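Local coordinates for protein carboxylesterase (Ferroplasma acidiphilum, PDB 3WJ2) that probably hydrolyses carboxylic esters, as a carboxylesterase of the alpha/beta-hydrolase fold, at residues Ser39-Ser42 with Ser43-Ala46; Ala163-Cys166 with Leu167-Asp171; Glu257-Tyr260 with Val261-Arg265; Ile296-Met299 with Val300-Ile304. All blocks are in the same frame, centred on the assembly; numbering follows the deposited sequence.

Contact 1 (Ser39-Ser42 with Ser43-Ala46); sequences SSLS and SRGA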
loop_
_atom_site.group_PDB
_atom_site.type_symbol
_atom_site.label_atom_id
_atom_site.label_comp_id
_atom_site.label_asym_id
_atom_site.label_seq_id
_atom_site.Cartn_x
_atom_site.Cartn_y
_atom_site.Cartn_z
ATOM N N SER B 39 -1.098 -24.500 -26.295
ATOM C CA SER B 39 0.110 -24.252 -25.497
ATOM C C SER B 39 -0.003 -24.898 -24.120
ATOM O O SER B 39 0.938 -25.570 -23.645
ATOM C CB SER B 39 0.402 -22.739 -25.326
ATOM O OG SER B 39 0.920 -22.255 -26.540
ATOM N N SER B 40 -1.153 -24.680 -23.465
ATOM C CA SER B 40 -1.413 -25.255 -22.165
ATOM C C SER B 40 -1.428 -26.802 -22.169
ATOM O O SER B 40 -0.800 -27.438 -21.302
ATOM C CB SER B 40 -2.712 -24.637 -21.553
ATOM O OG SER B 40 -3.107 -25.462 -20.491
ATOM N N LEU B 41 -2.121 -27.411 -23.120
ATOM C CA LEU B 41 -2.191 -28.887 -23.143
ATOM C C LEU B 41 -0.790 -29.498 -23.412
ATOM O O LEU B 41 -0.448 -30.559 -22.827
ATOM C CB LEU B 41 -3.228 -29.414 -24.163
ATOM C CG LEU B 41 -4.669 -28.956 -23.891
ATOM C CD1 LEU B 41 -5.582 -29.309 -25.049
ATOM C CD2 LEU B 41 -5.085 -29.657 -22.629
ATOM N N SER B 42 -0.029 -28.833 -24.278
ATOM C CA SER B 42 1.348 -29.333 -24.679
ATOM C C SER B 42 2.330 -29.377 -23.522
ATOM O O SER B 42 3.319 -30.114 -23.576
ATOM C CB SER B 42 1.933 -28.455 -25.760
ATOM O OG SER B 42 1.288 -28.778 -26.972
ATOM N N SER B 43 2.112 -28.543 -22.502
ATOM C CA SER B 43 3.149 -28.290 -21.531
ATOM C C SER B 43 2.735 -28.739 -20.170
ATOM O O SER B 43 3.478 -28.564 -19.237
ATOM C CB SER B 43 3.466 -26.791 -21.481
ATOM O OG SER B 43 2.390 -26.109 -20.808
ATOM N N ARG B 44 1.545 -29.326 -20.041
ATOM C CA ARG B 44 1.038 -29.724 -18.718
ATOM C C ARG B 44 1.725 -30.965 -18.176
ATOM O O ARG B 44 2.252 -31.765 -18.955
ATOM C CB ARG B 44 -0.463 -30.045 -18.787
ATOM C CG ARG B 44 -0.774 -31.362 -19.449
ATOM C CD ARG B 44 -2.258 -31.664 -19.396
ATOM N NE ARG B 44 -2.669 -32.387 -20.589
ATOM C CZ ARG B 44 -3.935 -32.708 -20.883
ATOM N NH1 ARG B 44 -4.954 -32.421 -20.057
ATOM N NH2 ARG B 44 -4.200 -33.329 -22.027
ATOM N N GLY B 45 1.592 -31.145 -16.859
ATOM C CA GLY B 45 2.139 -32.259 -16.132
ATOM C C GLY B 45 1.241 -33.474 -16.051
ATOM O O GLY B 45 0.190 -33.560 -16.729
ATOM N N ALA B 46 1.668 -34.389 -15.166
ATOM C CA ALA B 46 0.988 -35.662 -14.896
ATOM C C ALA B 46 -0.304 -35.393 -14.173
ATOM O O ALA B 46 -0.235 -34.720 -13.128
ATOM C CB ALA B 46 1.854 -36.509 -13.963
HETATM O O HOH W 1 0.514 -26.137 -18.493
#
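The carbonyl oxygen Ser-40 O is approached by two weak donors. One is the backbone amide of Ser-43, with Ser-43 N 3.3 Å from Ser-40 O and an N-H...O angle of 156°; the other is a water, which donates from 3.4 Å. The same water lies 3.0 Å from Ser-43 OG, so it bridges carbonyl and hydroxyl across the last turn of helix 29-43. Ser-43 has OG placed between its backbone N and carbonyl carbon (chi1 74°), a torsion that folds the hydroxyl back over the preceding turn. There Ser-43 OG comes 3.2 Å from Ser-39 O, at best a weak bond, since a second acceptor competes for its proton.

One residue further the chain leaves the helix: psi of Arg-44 is 162°. The arginine side chain nevertheless runs back alongside Leu-41, both pointing the same way. Its CG lies 3.5 Å from Leu-41 O, and its guanidinium is covered on one face by a single methyl, Leu-41 CD2, 3.6 Å above the plane and over its centre. The closest approach between the two side chains is Leu-41 CD2 to Arg-44 CZ, 3.7 Å. Leu-41 also rests on Glu-93 and Thr-94, while Gly-45 O accepts a hydrogen bond from Asn-97 ND2.

Across this surface turn, between helix 29-43 and the loop to strand 52-60, the bonds are weak, and one water joins them. The methyl over the guanidinium is a dispersion contact that uses none of the arginine N-H groups, consistent with a helix end held by several modest interactions instead of one strong bond.

Contact 2 (Ala163-Cys166 with Leu167-Asp171); sequences AALC and LKCRD
Arg-170, whose backbone N is bonded to Cys-166 O one turn earlier, carries a guanidinium that takes Asp-171 OD1 at its edge. The grip is side-on: Arg-170 NE and Arg-170 NH2 each stand 2.9 Å from Asp-171 OD1, which lies only 2° out of the guanidinium plane. The carboxylate is tilted against that plane. NE arrives on the anti side of OD1 and NH2 on the syn side, both from the same face, the former 33° out of the carboxylate plane. Bends at chi2 and chi3 (chi3 -51°) curl the arginine back to this adjacent residue. Arg-170 NH1 is held by the carbonyls of Ser-238 and Asp-236, and Asp-171 OD2 by Tyr-228 OH, so both flat groups have their rotation fixed.

Nearer the helix axis the contact is regular alpha-helical bonding, for instance Cys-169 N to Leu-165 O at 2.9 Å. Between the same two residues, Leu-165 CD1 lies 4.2 Å from Cys-169 SG, a loose apolar touch. Leu-165 sets its CG between backbone N and carbonyl carbon, a torsion uncommon within helices because it presses the branch against the backbone. On another side Leu-167 CB packs 3.4 Å from Ala-164 O.

Helix 157-172 is the crossover of the beta-alpha-beta unit between strands 150-155 and 180-183, and begins at what is probably the nucleophile elbow of the alpha/beta-hydrolase fold. Ala-163 and Cys-166 rest on strand 180-183. Helix 125-139 flanks it through Phe-127 and Tyr-131, the latter in a cation-pi contact with Lys-168, and helix 254-266 meets Ala-163 and Leu-167 through Tyr-260.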
loop_
_atom_site.group_PDB
_atom_site.type_symbol
_atom_site.label_atom_id
_atom_site.label_comp_id
_atom_site.label_asym_id
_atom_site.label_seq_id
_atom_site.Cartn_x
_atom_site.Cartn_y
_atom_site.Cartn_z
ATOM N N ALA B 163 -19.637 -15.324 -8.939
ATOM C CA ALA B 163 -20.083 -14.236 -8.030
ATOM C C ALA B 163 -21.351 -13.692 -8.672
ATOM O O ALA B 163 -22.311 -13.406 -7.927
ATOM C CB ALA B 163 -19.047 -13.157 -7.968
ATOM N N ALA B 164 -21.403 -13.470 -9.971
ATOM C CA ALA B 164 -22.564 -12.821 -10.618
ATOM C C ALA B 164 -23.811 -13.670 -10.557
ATOM O O ALA B 164 -24.904 -13.137 -10.352
ATOM C CB ALA B 164 -22.197 -12.527 -12.031
ATOM N N LEU B 165 -23.664 -14.988 -10.707
ATOM C CA LEU B 165 -24.872 -15.821 -10.735
ATOM C C LEU B 165 -25.480 -15.761 -9.325
ATOM O O LEU B 165 -26.724 -15.784 -9.224
ATOM C CB LEU B 165 -24.625 -17.265 -11.247
ATOM C CG LEU B 165 -23.921 -18.209 -10.277
ATOM C CD1 LEU B 165 -24.947 -18.950 -9.457
ATOM C CD2 LEU B 165 -23.196 -19.276 -11.139
ATOM N N CYS B 166 -24.658 -15.656 -8.257
ATOM C CA CYS B 166 -25.189 -15.584 -6.877
ATOM C C CYS B 166 -26.006 -14.326 -6.737
ATOM O O CYS B 166 -27.101 -14.392 -6.153
ATOM C CB CYS B 166 -24.101 -15.590 -5.843
ATOM S SG CYS B 166 -23.316 -17.275 -5.792
ATOM N N LEU B 167 -25.531 -13.235 -7.299
ATOM C CA LEU B 167 -26.284 -11.960 -7.206
ATOM C C LEU B 167 -27.642 -12.129 -7.890
ATOM O O LEU B 167 -28.682 -11.651 -7.394
ATOM C CB LEU B 167 -25.553 -10.854 -7.976
ATOM C CG LEU B 167 -24.471 -10.200 -7.172
ATOM C CD1 LEU B 167 -23.695 -9.265 -8.054
ATOM C CD2 LEU B 167 -25.122 -9.275 -5.948
ATOM N N LYS B 168 -27.689 -12.793 -9.044
ATOM C CA LYS B 168 -29.009 -12.940 -9.728
ATOM C C LYS B 168 -29.939 -13.896 -8.956
ATOM O O LYS B 168 -31.206 -13.677 -8.899
ATOM C CB LYS B 168 -28.785 -13.429 -11.185
ATOM C CG LYS B 168 -30.159 -13.547 -11.918
ATOM C CD LYS B 168 -30.055 -13.801 -13.409
ATOM C CE LYS B 168 -31.507 -14.273 -13.911
ATOM N NZ LYS B 168 -31.326 -14.241 -15.466
ATOM N N CYS B 169 -29.424 -14.970 -8.362
ATOM C CA CYS B 169 -30.225 -15.859 -7.474
ATOM C C CYS B 169 -30.794 -15.014 -6.361
ATOM O O CYS B 169 -32.030 -15.142 -6.097
ATOM C CB CYS B 169 -29.374 -16.999 -6.837
ATOM S SG CYS B 169 -28.798 -18.214 -8.062
ATOM N N ARG B 170 -29.998 -14.093 -5.851
ATOM C CA ARG B 170 -30.471 -13.300 -4.674
ATOM C C ARG B 170 -31.576 -12.397 -5.171
ATOM O O ARG B 170 -32.718 -12.328 -4.514
ATOM C CB ARG B 170 -29.240 -12.568 -4.086
ATOM C CG ARG B 170 -29.457 -11.872 -2.682
ATOM C CD ARG B 170 -30.258 -10.598 -2.851
ATOM N NE ARG B 170 -29.761 -9.653 -3.879
ATOM C CZ ARG B 170 -28.663 -8.895 -3.772
ATOM N NH1 ARG B 170 -27.928 -8.950 -2.648
ATOM N NH2 ARG B 170 -28.319 -8.080 -4.759
ATOM N N ASP B 171 -31.319 -11.741 -6.292
ATOM C CA ASP B 171 -32.311 -10.763 -6.833
ATOM C C ASP B 171 -33.621 -11.434 -7.158
ATOM O O ASP B 171 -34.713 -10.834 -6.871
ATOM C CB ASP B 171 -31.740 -10.102 -8.060
ATOM C CG ASP B 171 -30.570 -9.203 -7.748
ATOM O OD1 ASP B 171 -30.416 -8.768 -6.579
ATOM O OD2 ASP B 171 -29.840 -8.809 -8.686
#

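Contact 3 (Glu257-Tyr260 with Val261-Arg265); sequences EETY and VKKLR
Tyr-260 and Leu-264 make the tight, buried part of this helix turn, with several ring and branch atoms in touch, whereas the side chains of Thr-259 and partly exposed Lys-263 meet through one carbon pair. The tyrosine CG stands anti to its own backbone N (chi1 -163°), sending the ring out from the helix to be crossed obliquely by the leucine. Leu-264 CD1 lies 3.9 Å from Tyr-260 CE2, and Leu-264 CG is 3.3 Å from Tyr-260 O. That same oxygen accepts Leu-264 N at 3.0 Å, so backbone and side chain close on one carbonyl. The ring of Phe-237 also meets the tyrosine, its plane at about 85°.

Helix 254-266 is the crossover between strands 243-248 and 271-280 of the alpha/beta-hydrolase sheet, with Tyr-260 and Val-261 on Met-245 and Leu-264 on Ala-243. Away from that strand, Thr-259 and Lys-263 lie side by side, Thr-259 CG2 to Lys-263 CG being 4.0 Å. Both pack on Ile-197 of the third subunit, where Phe-192 O binds Thr-259 OG1. Lys-263 bends at chi2 and chi3 (chi3 -76°) to a salt bridge with Glu-266. Lys-262 extends instead, its CG 3.4 Å from Glu-258 O. Although oppositely charged, Glu-258 OE1 and Lys-262 NZ stay 5.5 Å apart: the glutamate pairs with Arg-275, the lysine with Glu-249 of the second subunit and Glu-198 of the third.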
loop_
_atom_site.group_PDB
_atom_site.type_symbol
_atom_site.label_atom_id
_atom_site.label_comp_id
_atom_site.label_asym_id
_atom_site.label_seq_id
_atom_site.Cartn_x
_atom_site.Cartn_y
_atom_site.Cartn_z
ATOM N N GLU B 257 -11.014 -7.108 -5.737
ATOM C CA GLU B 257 -11.430 -8.294 -5.037
ATOM C C GLU B 257 -11.461 -8.150 -3.558
ATOM O O GLU B 257 -12.238 -8.762 -2.853
ATOM C CB GLU B 257 -10.441 -9.475 -5.433
ATOM C CG GLU B 257 -10.550 -9.809 -6.932
ATOM C CD GLU B 257 -9.333 -10.581 -7.405
ATOM O OE1 GLU B 257 -8.437 -10.770 -6.566
ATOM O OE2 GLU B 257 -9.317 -10.922 -8.651
ATOM N N GLU B 258 -10.453 -7.433 -3.017
ATOM C CA GLU B 258 -10.304 -7.278 -1.569
ATOM C C GLU B 258 -11.430 -6.312 -1.146
ATOM O O GLU B 258 -12.044 -6.595 -0.086
ATOM C CB GLU B 258 -8.911 -6.730 -1.233
ATOM C CG GLU B 258 -7.870 -7.864 -1.645
ATOM C CD GLU B 258 -6.480 -7.625 -1.118
ATOM O OE1 GLU B 258 -6.136 -6.495 -0.572
ATOM O OE2 GLU B 258 -5.655 -8.546 -1.261
ATOM N N THR B 259 -11.809 -5.408 -2.031
ATOM C CA THR B 259 -13.019 -4.548 -1.695
ATOM C C THR B 259 -14.272 -5.391 -1.667
ATOM O O THR B 259 -15.084 -5.310 -0.727
ATOM C CB THR B 259 -13.195 -3.476 -2.737
ATOM O OG1 THR B 259 -12.052 -2.571 -2.663
ATOM C CG2 THR B 259 -14.543 -2.728 -2.657
ATOM N N TYR B 260 -14.398 -6.354 -2.604
ATOM C CA TYR B 260 -15.580 -7.181 -2.611
ATOM C C TYR B 260 -15.770 -7.976 -1.341
ATOM O O TYR B 260 -16.905 -8.098 -0.828
ATOM C CB TYR B 260 -15.556 -8.098 -3.868
ATOM C CG TYR B 260 -16.900 -8.726 -4.242
ATOM C CD1 TYR B 260 -17.836 -7.906 -4.853
ATOM C CD2 TYR B 260 -17.219 -10.046 -4.017
ATOM C CE1 TYR B 260 -19.087 -8.430 -5.320
ATOM C CE2 TYR B 260 -18.475 -10.565 -4.433
ATOM C CZ TYR B 260 -19.401 -9.702 -5.039
ATOM O OH TYR B 260 -20.596 -10.210 -5.505
ATOM N N VAL B 261 -14.722 -8.634 -0.808
ATOM C CA VAL B 261 -14.820 -9.308 0.475
ATOM C C VAL B 261 -15.370 -8.410 1.603
ATOM O O VAL B 261 -16.213 -8.853 2.387
ATOM C CB VAL B 261 -13.352 -9.781 0.993
ATOM C CG1 VAL B 261 -13.426 -10.268 2.536
ATOM C CG2 VAL B 261 -12.982 -10.821 0.190
ATOM N N LYS B 262 -14.805 -7.214 1.639
ATOM C CA LYS B 262 -15.200 -6.229 2.665
ATOM C C LYS B 262 -16.635 -5.832 2.503
ATOM O O LYS B 262 -17.340 -5.755 3.525
ATOM C CB LYS B 262 -14.323 -5.047 2.622
ATOM C CG LYS B 262 -12.797 -5.383 3.020
ATOM C CD LYS B 262 -11.816 -4.322 2.671
ATOM C CE LYS B 262 -10.420 -4.743 3.355
ATOM N NZ LYS B 262 -9.418 -3.793 2.959
ATOM N N LYS B 263 -17.081 -5.650 1.271
ATOM C CA LYS B 263 -18.527 -5.329 1.052
ATOM C C LYS B 263 -19.428 -6.446 1.488
ATOM O O LYS B 263 -20.535 -6.249 1.986
ATOM C CB LYS B 263 -18.816 -4.955 -0.419
ATOM C CG LYS B 263 -18.063 -3.681 -0.915
ATOM C CD LYS B 263 -18.598 -2.542 -0.052
ATOM C CE LYS B 263 -20.048 -2.172 -0.579
ATOM N NZ LYS B 263 -20.649 -1.076 0.373
ATOM N N LEU B 264 -19.051 -7.712 1.204
ATOM C CA LEU B 264 -19.795 -8.844 1.637
ATOM C C LEU B 264 -19.939 -8.827 3.177
ATOM O O LEU B 264 -21.021 -9.031 3.672
ATOM C CB LEU B 264 -19.182 -10.245 1.205
ATOM C CG LEU B 264 -19.262 -10.389 -0.310
ATOM C CD1 LEU B 264 -18.622 -11.768 -0.700
ATOM C CD2 LEU B 264 -20.662 -10.434 -0.894
ATOM N N ARG B 265 -18.820 -8.636 3.902
ATOM C CA ARG B 265 -18.844 -8.679 5.402
ATOM C C ARG B 265 -19.656 -7.467 5.932
ATOM O O ARG B 265 -20.369 -7.715 6.896
ATOM C CB ARG B 265 -17.394 -8.617 5.926
ATOM C CG ARG B 265 -16.575 -9.942 5.621
ATOM C CD ARG B 265 -17.211 -11.142 6.296
ATOM N NE ARG B 265 -17.319 -10.909 7.752
ATOM C CZ ARG B 265 -18.441 -10.995 8.430
ATOM N NH1 ARG B 265 -19.596 -11.273 7.836
ATOM N NH2 ARG B 265 -18.426 -10.784 9.781
#

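Contact 4 (Ile296-Met299 with Val300-Ile304); sequences IVKM and VARII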
loop_
_atom_site.group_PDB
_atom_site.type_symbol
_atom_site.label_atom_id
_atom_site.label_comp_id
_atom_site.label_asym_id
_atom_site.label_seq_id
_atom_site.Cartn_x
_atom_site.Cartn_y
_atom_site.Cartn_z
ATOM N N ILE B 296 -2.052 -23.000 -1.218
ATOM C CA ILE B 296 -3.287 -22.104 -1.130
ATOM C C ILE B 296 -4.467 -22.833 -1.692
ATOM O O ILE B 296 -5.571 -22.811 -1.069
ATOM C CB ILE B 296 -2.999 -20.740 -1.796
ATOM C CG1 ILE B 296 -2.040 -19.991 -0.908
ATOM C CG2 ILE B 296 -4.322 -19.924 -2.114
ATOM C CD1 ILE B 296 -1.411 -18.790 -1.679
ATOM N N VAL B 297 -4.302 -23.484 -2.858
ATOM C CA VAL B 297 -5.420 -24.236 -3.409
ATOM C C VAL B 297 -5.821 -25.382 -2.459
ATOM O O VAL B 297 -6.999 -25.632 -2.248
ATOM C CB VAL B 297 -5.054 -24.800 -4.816
ATOM C CG1 VAL B 297 -6.237 -25.742 -5.307
ATOM C CG2 VAL B 297 -4.778 -23.704 -5.792
ATOM N N LYS B 298 -4.854 -26.159 -1.906
ATOM C CA LYS B 298 -5.183 -27.204 -0.924
ATOM C C LYS B 298 -5.957 -26.681 0.308
ATOM O O LYS B 298 -6.918 -27.285 0.797
ATOM C CB LYS B 298 -3.873 -27.850 -0.400
ATOM C CG LYS B 298 -3.304 -28.794 -1.337
ATOM C CD LYS B 298 -1.864 -29.303 -0.840
ATOM C CE LYS B 298 -1.895 -29.981 0.403
ATOM N NZ LYS B 298 -0.538 -30.664 0.385
ATOM N N MET B 299 -5.539 -25.472 0.799
ATOM C CA MET B 299 -6.154 -24.807 1.968
ATOM C C MET B 299 -7.665 -24.627 1.622
ATOM O O MET B 299 -8.526 -24.965 2.434
ATOM C CB MET B 299 -5.495 -23.424 2.233
ATOM C CG MET B 299 -4.333 -23.592 3.067
ATOM S SD MET B 299 -3.682 -21.785 3.056
ATOM C CE MET B 299 -2.944 -22.386 4.434
ATOM N N VAL B 300 -7.943 -24.045 0.510
ATOM C CA VAL B 300 -9.327 -23.752 0.112
ATOM C C VAL B 300 -10.092 -25.044 -0.095
ATOM O O VAL B 300 -11.191 -25.232 0.438
ATOM C CB VAL B 300 -9.333 -22.870 -1.130
ATOM C CG1 VAL B 300 -10.759 -22.735 -1.626
ATOM C CG2 VAL B 300 -8.761 -21.452 -0.752
ATOM N N ALA B 301 -9.485 -25.957 -0.885
ATOM C CA ALA B 301 -10.218 -27.151 -1.234
ATOM C C ALA B 301 -10.579 -27.949 -0.006
ATOM O O ALA B 301 -11.637 -28.562 -0.028
ATOM C CB ALA B 301 -9.293 -28.008 -2.218
ATOM N N ARG B 302 -9.700 -27.981 1.021
ATOM C CA ARG B 302 -9.957 -28.711 2.203
ATOM C C ARG B 302 -10.970 -28.152 3.161
ATOM O O ARG B 302 -11.438 -28.910 4.027
ATOM C CB ARG B 302 -8.620 -29.123 2.897
ATOM C CG ARG B 302 -7.796 -30.013 2.029
ATOM C CD ARG B 302 -6.427 -30.317 2.749
ATOM N NE ARG B 302 -5.641 -31.166 1.824
ATOM C CZ ARG B 302 -4.493 -31.728 2.188
ATOM N NH1 ARG B 302 -4.001 -31.476 3.400
ATOM N NH2 ARG B 302 -3.837 -32.532 1.361
ATOM N N ILE B 303 -11.384 -26.885 2.973
ATOM C CA ILE B 303 -12.464 -26.331 3.818
ATOM C C ILE B 303 -13.775 -26.336 3.020
ATOM O O ILE B 303 -14.784 -26.203 3.647
ATOM C CB ILE B 303 -12.176 -24.960 4.450
ATOM C CG1 ILE B 303 -11.919 -23.791 3.429
ATOM C CG2 ILE B 303 -10.909 -25.149 5.373
ATOM C CD1 ILE B 303 -12.125 -22.412 4.130
ATOM N N ILE B 304 -13.727 -26.487 1.693
ATOM C CA ILE B 304 -14.987 -26.553 0.913
ATOM C C ILE B 304 -16.056 -27.563 1.469
ATOM O O ILE B 304 -17.237 -27.164 1.588
ATOM C CB ILE B 304 -14.712 -26.808 -0.539
ATOM C CG1 ILE B 304 -14.170 -25.545 -1.239
ATOM C CG2 ILE B 304 -15.997 -27.334 -1.274
ATOM C CD1 ILE B 304 -13.672 -25.803 -2.670
#
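Helix 291-303, close to the C terminus, packs between the central sheet and a neighbouring subunit, and this contact is its final turns. On the polar side Lys-298 and Arg-302 run side by side. Lys-298 CE sits over one face of the Arg-302 guanidinium, 3.3 Å above its plane and displaced toward the rim, nearest to Arg-302 NH2 at 3.3 Å. A bend at chi3 (61°) turns the lysine end that way. Lys-298 NZ and Arg-302 NH2 are 3.9 Å apart, both drawn to the carboxylate of Asp-306 of the second subunit, while Glu-105 of the same chain also pairs with the arginine. The shared Asp-306, with Glu-105 beside the arginine, probably offsets the closeness of the two cations.

Toward residue 303 the bonding pattern changes. Ala-301 N binds Val-297 O at 2.9 Å, but Ile-303 N reaches Met-299 O only weakly, at 3.5 Å. Val-300 O takes both an i+3 amide, Ile-303 N at 3.0 Å, and an i+4 amide, Ile-304 N at 3.1 Å. Val-300 rests on strands 180-183 and 243-248, and Val-297 on helix 96-106, the layering of helix against central sheet typical of the alpha/beta-hydrolase fold.

Each contact closes only a helical turn, and in chain order they follow in series, none nesting in or crossing another. Contact 1 ends helix 29-43 at the surface, across the chain's centre from contacts 2 and 3. Contact 2 lies on the helix after strand 150-155, contact 3 on that between the sheet's last two strands. These two helices pack against each other on one side of the sheet. Contact 4 uses the other sheet face: on strand 243-248 it meets Ile-244 and Val-246, whereas contact 3 meets the alternating Ala-243, Met-245 and Thr-247. Contacts 3 and 4 both reach the second subunit, and contact 3 the third as well.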